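Local coordinates for molybdopterin-guanine dinucleotide biosynthesis protein B (Escherichia coli, PDB 1NP6) that binds GTP, hydrolyses it weakly, and may act as an adapter for efficient synthesis and use of the molybdopterin guanine dinucleotide form of the molybdenum cofactor, at residues B[39-43]-B[107-111]; B[116-122]-B[138-144]. All coordinates share one frame. Numbering follows the deposited sequence.

Contact 1 (B[39-43]-B[107-111]); sequences LIKHT and EGFKH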
loop_
_atom_site.group_PDB
_atom_site.type_symbol
_atom_site.label_atom_id
_atom_site.label_comp_id
_atom_site.label_asym_id
_atom_site.label_seq_id
_atom_site.Cartn_x
_atom_site.Cartn_y
_atom_site.Cartn_z
ATOM N N LEU B 39 -6.526 8.221 -6.275
ATOM C CA LEU B 39 -7.826 7.914 -5.696
ATOM C C LEU B 39 -7.699 7.412 -4.248
ATOM O O LEU B 39 -6.907 6.500 -3.962
ATOM C CB LEU B 39 -8.548 6.836 -6.503
ATOM C CG LEU B 39 -9.948 6.408 -5.999
ATOM C CD1 LEU B 39 -10.976 7.528 -6.117
ATOM C CD2 LEU B 39 -10.436 5.198 -6.776
ATOM N N ILE B 40 -8.482 8.008 -3.353
ATOM C CA ILE B 40 -8.610 7.513 -1.973
ATOM C C ILE B 40 -10.080 7.128 -1.736
ATOM O O ILE B 40 -10.993 7.944 -1.916
ATOM C CB ILE B 40 -8.161 8.596 -0.953
ATOM C CG1 ILE B 40 -6.733 9.079 -1.261
ATOM C CG2 ILE B 40 -8.306 8.046 0.473
ATOM C CD1 ILE B 40 -6.183 10.215 -0.279
ATOM N N LYS B 41 -10.303 5.887 -1.330
ATOM C CA LYS B 41 -11.648 5.328 -1.228
ATOM C C LYS B 41 -11.842 4.624 0.121
ATOM O O LYS B 41 -10.905 4.025 0.653
ATOM C CB LYS B 41 -11.839 4.308 -2.364
ATOM C CG LYS B 41 -13.224 3.655 -2.458
ATOM C CD LYS B 41 -13.303 2.659 -3.623
ATOM C CE LYS B 41 -14.263 1.500 -3.313
ATOM N NZ LYS B 41 -15.700 1.784 -3.649
ATOM N N HIS B 42 -13.057 4.690 0.658
ATOM C CA HIS B 42 -13.470 3.871 1.804
ATOM C C HIS B 42 -14.260 2.639 1.354
ATOM O O HIS B 42 -15.027 2.709 0.391
ATOM C CB HIS B 42 -14.322 4.711 2.754
ATOM C CG HIS B 42 -14.559 4.067 4.083
ATOM N ND1 HIS B 42 -15.738 3.423 4.399
ATOM C CD2 HIS B 42 -13.776 3.980 5.184
ATOM C CE1 HIS B 42 -15.668 2.965 5.637
ATOM N NE2 HIS B 42 -14.490 3.290 6.135
ATOM N N THR B 43 -14.062 1.509 2.042
ATOM C CA THR B 43 -14.810 0.287 1.762
ATOM C C THR B 43 -15.270 -0.394 3.057
ATOM O O THR B 43 -14.633 -0.253 4.101
ATOM C CB THR B 43 -13.987 -0.690 0.828
ATOM O OG1 THR B 43 -14.833 -1.748 0.360
ATOM C CG2 THR B 43 -12.873 -1.434 1.575
ATOM N N GLU B 107 -13.479 9.572 -2.184
ATOM C CA GLU B 107 -14.822 8.976 -2.219
ATOM C C GLU B 107 -15.154 7.969 -1.082
ATOM O O GLU B 107 -14.309 7.175 -0.671
ATOM C CB GLU B 107 -14.993 8.275 -3.575
ATOM C CG GLU B 107 -16.110 7.261 -3.618
ATOM C CD GLU B 107 -15.900 6.238 -4.700
ATOM O OE1 GLU B 107 -14.798 5.654 -4.760
ATOM O OE2 GLU B 107 -16.839 6.036 -5.495
ATOM N N GLY B 108 -16.395 8.005 -0.589
ATOM C CA GLY B 108 -16.920 6.973 0.303
ATOM C C GLY B 108 -16.786 7.211 1.804
ATOM O O GLY B 108 -17.262 6.400 2.612
ATOM N N PHE B 109 -16.146 8.315 2.176
ATOM C CA PHE B 109 -15.959 8.680 3.588
ATOM C C PHE B 109 -17.165 9.440 4.155
ATOM O O PHE B 109 -17.759 10.284 3.475
ATOM C CB PHE B 109 -14.683 9.516 3.768
ATOM C CG PHE B 109 -13.397 8.737 3.535
ATOM C CD1 PHE B 109 -12.866 8.604 2.249
ATOM C CD2 PHE B 109 -12.717 8.143 4.601
ATOM C CE1 PHE B 109 -11.693 7.873 2.024
ATOM C CE2 PHE B 109 -11.538 7.419 4.391
ATOM C CZ PHE B 109 -11.025 7.285 3.099
ATOM N N LYS B 110 -17.517 9.128 5.402
ATOM C CA LYS B 110 -18.601 9.808 6.121
ATOM C C LYS B 110 -18.330 11.306 6.261
ATOM O O LYS B 110 -19.229 12.127 6.065
ATOM C CB LYS B 110 -18.781 9.190 7.510
ATOM C CG LYS B 110 -20.197 8.729 7.827
ATOM C CD LYS B 110 -20.280 8.109 9.223
ATOM C CE LYS B 110 -20.058 6.599 9.183
ATOM N NZ LYS B 110 -18.611 6.251 9.266
ATOM N N HIS B 111 -17.087 11.652 6.592
ATOM C CA HIS B 111 -16.688 13.045 6.734
ATOM C C HIS B 111 -15.533 13.392 5.801
ATOM O O HIS B 111 -14.442 12.813 5.905
ATOM C CB HIS B 111 -16.332 13.347 8.187
ATOM C CG HIS B 111 -17.477 13.156 9.137
ATOM N ND1 HIS B 111 -18.200 14.209 9.652
ATOM C CD2 HIS B 111 -18.024 12.031 9.658
ATOM C CE1 HIS B 111 -19.142 13.742 10.455
ATOM N NE2 HIS B 111 -19.056 12.424 10.475
HETATM O O HOH W 1 -15.405 3.826 -6.439
#
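Two backbone hydrogen bonds join the segments: Glu-107 N donates to Ile-40 O (3.0 Å) and His-42 N donates to Glu-107 O (3.1 Å). Together they flank Lys-41, the mark of a parallel bridge between Lys-41 and Glu-107, with Lys-41 CA also 3.3 Å from Glu-107 O in a CA-H...O contact. Their side chains lie on the same face of the sheet. Lys-41 NZ stands 4.1 Å from Glu-107 OE1, too far for a salt bridge; water 1 links them instead, donating to Glu-107 OE1 at 2.6 Å and accepting a weak bond from Lys-41 NZ at 3.5 Å. The His-42 ring has its own polar partner, NE2 bonding to Glu-85 OE2. At Gly-108 the chain leaves the strand with a positive phi of 93°, where a CB would crowd the preceding carbonyl and sit close to His-42 O. The turn carries Phe-109 to the other face. There His-42 CB sits over the Phe-109 ring, 4.0 Å from its centroid and almost on the ring normal, a CH-pi contact, while Ile-40 CG2 packs 3.7 Å from Phe-109 CE1. This is the C-terminal end of the strands in the parallel sheet of a P-loop NTPase fold, where strand 103-107 runs out into a loop. Glu-107 touches Lys-19 and Thr-20 of the Walker A region, at the start of helix 19-32; Ile-40 and Phe-109 pack against helix 89-95 on the opposite face. Strand 37-42 is outermost within its chain, but residues 39-42 pair in parallel with a strand of the second subunit, carrying the sheet across the dimer interface.

Contact 2 (B[116-122]-B[138-144]); sequences KIVLFRD and IAVASDV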
loop_
_atom_site.group_PDB
_atom_site.type_symbol
_atom_site.label_atom_id
_atom_site.label_comp_id
_atom_site.label_asym_id
_atom_site.label_seq_id
_atom_site.Cartn_x
_atom_site.Cartn_y
_atom_site.Cartn_z
ATOM N N LYS B 116 -15.454 19.917 -3.152
ATOM C CA LYS B 116 -16.385 18.808 -3.346
ATOM C C LYS B 116 -17.370 19.042 -4.494
ATOM O O LYS B 116 -17.907 20.143 -4.650
ATOM C CB LYS B 116 -17.175 18.602 -2.049
ATOM C CG LYS B 116 -17.601 17.183 -1.758
ATOM C CD LYS B 116 -17.610 16.901 -0.247
ATOM C CE LYS B 116 -18.263 18.030 0.559
ATOM N NZ LYS B 116 -18.529 17.617 1.966
ATOM N N ILE B 117 -17.618 17.995 -5.279
ATOM C CA ILE B 117 -18.739 17.988 -6.229
ATOM C C ILE B 117 -19.794 17.027 -5.681
ATOM O O ILE B 117 -19.467 15.918 -5.256
ATOM C CB ILE B 117 -18.252 17.597 -7.661
ATOM C CG1 ILE B 117 -17.329 18.701 -8.190
ATOM C CG2 ILE B 117 -19.464 17.329 -8.615
ATOM C CD1 ILE B 117 -16.543 18.341 -9.441
ATOM N N VAL B 118 -21.042 17.489 -5.637
ATOM C CA VAL B 118 -22.172 16.733 -5.102
ATOM C C VAL B 118 -23.022 16.245 -6.288
ATOM O O VAL B 118 -23.189 16.960 -7.253
ATOM C CB VAL B 118 -23.032 17.614 -4.156
ATOM C CG1 VAL B 118 -24.355 16.928 -3.740
ATOM C CG2 VAL B 118 -22.224 17.988 -2.929
ATOM N N LEU B 119 -23.529 15.024 -6.203
ATOM C CA LEU B 119 -24.298 14.429 -7.306
ATOM C C LEU B 119 -25.775 14.322 -6.954
ATOM O O LEU B 119 -26.120 14.153 -5.779
ATOM C CB LEU B 119 -23.731 13.048 -7.657
ATOM C CG LEU B 119 -22.200 12.876 -7.717
ATOM C CD1 LEU B 119 -21.857 11.438 -8.033
ATOM C CD2 LEU B 119 -21.493 13.822 -8.710
ATOM N N PHE B 120 -26.641 14.451 -7.965
ATOM C CA PHE B 120 -28.091 14.269 -7.809
ATOM C C PHE B 120 -28.680 13.550 -9.025
ATOM O O PHE B 120 -28.473 13.971 -10.155
ATOM C CB PHE B 120 -28.804 15.630 -7.619
ATOM C CG PHE B 120 -30.303 15.517 -7.416
ATOM C CD1 PHE B 120 -30.832 15.208 -6.154
ATOM C CD2 PHE B 120 -31.187 15.712 -8.480
ATOM C CE1 PHE B 120 -32.217 15.069 -5.962
ATOM C CE2 PHE B 120 -32.583 15.578 -8.299
ATOM C CZ PHE B 120 -33.097 15.276 -7.025
ATOM N N ARG B 121 -29.409 12.471 -8.775
ATOM C CA ARG B 121 -30.212 11.803 -9.802
ATOM C C ARG B 121 -31.657 11.762 -9.344
ATOM O O ARG B 121 -31.962 11.216 -8.272
ATOM C CB ARG B 121 -29.694 10.377 -10.088
ATOM C CG ARG B 121 -30.362 9.743 -11.310
ATOM C CD ARG B 121 -29.961 8.316 -11.657
ATOM N NE ARG B 121 -30.683 7.338 -10.848
ATOM C CZ ARG B 121 -30.143 6.733 -9.809
ATOM N NH1 ARG B 121 -28.892 7.012 -9.492
ATOM N NH2 ARG B 121 -30.834 5.860 -9.093
ATOM N N ASP B 122 -32.549 12.337 -10.149
ATOM C CA ASP B 122 -33.951 12.475 -9.764
ATOM C C ASP B 122 -34.595 11.135 -9.375
ATOM O O ASP B 122 -35.271 11.049 -8.353
ATOM C CB ASP B 122 -34.745 13.166 -10.877
ATOM C CG ASP B 122 -36.025 13.832 -10.369
ATOM O OD1 ASP B 122 -37.100 13.470 -10.887
ATOM O OD2 ASP B 122 -36.063 14.730 -9.481
ATOM N N ILE B 138 -18.191 22.980 -4.839
ATOM C CA ILE B 138 -17.869 23.815 -5.997
ATOM C C ILE B 138 -18.849 23.626 -7.173
ATOM O O ILE B 138 -18.853 24.425 -8.126
ATOM C CB ILE B 138 -16.388 23.586 -6.447
ATOM C CG1 ILE B 138 -16.177 22.156 -7.018
ATOM C CG2 ILE B 138 -15.431 23.885 -5.277
ATOM C CD1 ILE B 138 -14.806 21.937 -7.693
ATOM N N ALA B 139 -19.674 22.578 -7.092
ATOM C CA ALA B 139 -20.652 22.266 -8.146
ATOM C C ALA B 139 -21.585 21.134 -7.717
ATOM O O ALA B 139 -21.239 20.359 -6.835
ATOM C CB ALA B 139 -19.922 21.874 -9.410
ATOM N N VAL B 140 -22.766 21.062 -8.336
ATOM C CA VAL B 140 -23.661 19.904 -8.240
ATOM C C VAL B 140 -23.816 19.330 -9.651
ATOM O O VAL B 140 -24.251 20.052 -10.536
ATOM C CB VAL B 140 -25.064 20.300 -7.719
ATOM C CG1 VAL B 140 -26.035 19.118 -7.742
ATOM C CG2 VAL B 140 -24.990 20.882 -6.276
ATOM N N ALA B 141 -23.444 18.062 -9.854
ATOM C CA ALA B 141 -23.715 17.358 -11.132
ATOM C C ALA B 141 -25.065 16.667 -11.045
ATOM O O ALA B 141 -25.291 15.812 -10.171
ATOM C CB ALA B 141 -22.618 16.356 -11.437
ATOM N N SER B 142 -25.974 17.047 -11.940
ATOM C CA SER B 142 -27.367 16.649 -11.838
ATOM C C SER B 142 -27.960 16.163 -13.177
ATOM O O SER B 142 -27.482 16.539 -14.226
ATOM C CB SER B 142 -28.224 17.828 -11.391
ATOM O OG SER B 142 -29.538 17.384 -11.092
ATOM N N ASP B 143 -29.037 15.377 -13.121
ATOM C CA ASP B 143 -29.743 15.006 -14.353
ATOM C C ASP B 143 -31.009 15.851 -14.564
ATOM O O ASP B 143 -31.734 15.691 -15.537
ATOM C CB ASP B 143 -29.968 13.485 -14.464
ATOM C CG ASP B 143 -30.969 12.932 -13.462
ATOM O OD1 ASP B 143 -31.379 13.611 -12.491
ATOM O OD2 ASP B 143 -31.421 11.783 -13.589
ATOM N N VAL B 144 -31.241 16.793 -13.656
ATOM C CA VAL B 144 -32.342 17.741 -13.793
ATOM C C VAL B 144 -31.831 19.161 -13.551
ATOM O O VAL B 144 -30.911 19.363 -12.749
ATOM C CB VAL B 144 -33.524 17.440 -12.824
ATOM C CG1 VAL B 144 -34.324 16.234 -13.289
ATOM C CG2 VAL B 144 -33.038 17.273 -11.381
#
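Strands 116-120 and 137-142 are parallel neighbours in the central sheet of the P-loop NTPase fold, the axes of their parts in these segments 4.6 Å apart at closest approach and inclined by 22°. Ile-138 opens the pairing, its N donating to Lys-116 O (2.9 Å) while its CG1 meets Ile-117 CG1 at 3.8 Å. Ala-139 O accepts from Val-118 N (3.1 Å); its methyl lies on the face of Ile-117 and Leu-119, beside Phe-164 of helix 158-170. Val-140 faces the other way with Val-118, and also hydrogen-bonds through its backbone to strand 151-154. Ala-141 is held twice, N to Val-118 O (2.8 Å) and O from Phe-120 N (2.9 Å), and its small CB accommodates Leu-119 CD2 at 3.9 Å. Ser-142 OG lies at the edge of the Phe-120 ring and donates to Val-144 O. Asp-143 N makes a weak bond to Phe-120 O (3.3 Å), and its side chain takes over where the strands end, OD1 accepting from Asp-122 N at 2.9 Å. Last, Val-144 CG2 reaches Phe-120 CE2 at 3.5 Å.

Contacts 1 and 2 belong to one parallel sheet, on either side of strand 8-12, which lies between strands 103-107 and 116-120 and leads into the P-loop. Their centres are 18 Å apart, and their nearest atoms about 6 Å apart, without touching. Both approach the inferred GTP site: the side chain of Glu-107 in contact 1 is about 3 Å from that of Thr-20, and the side chain of Leu-119 in contact 2 about 4 Å from that of Lys-19. The side chains of Glu-107 and Leu-119 lie about 5 Å and about 6 Å from bound sulfate, probably from the crystallisation liquor. Contact 1 extends toward the second subunit, whereas contact 2 is untouched by it.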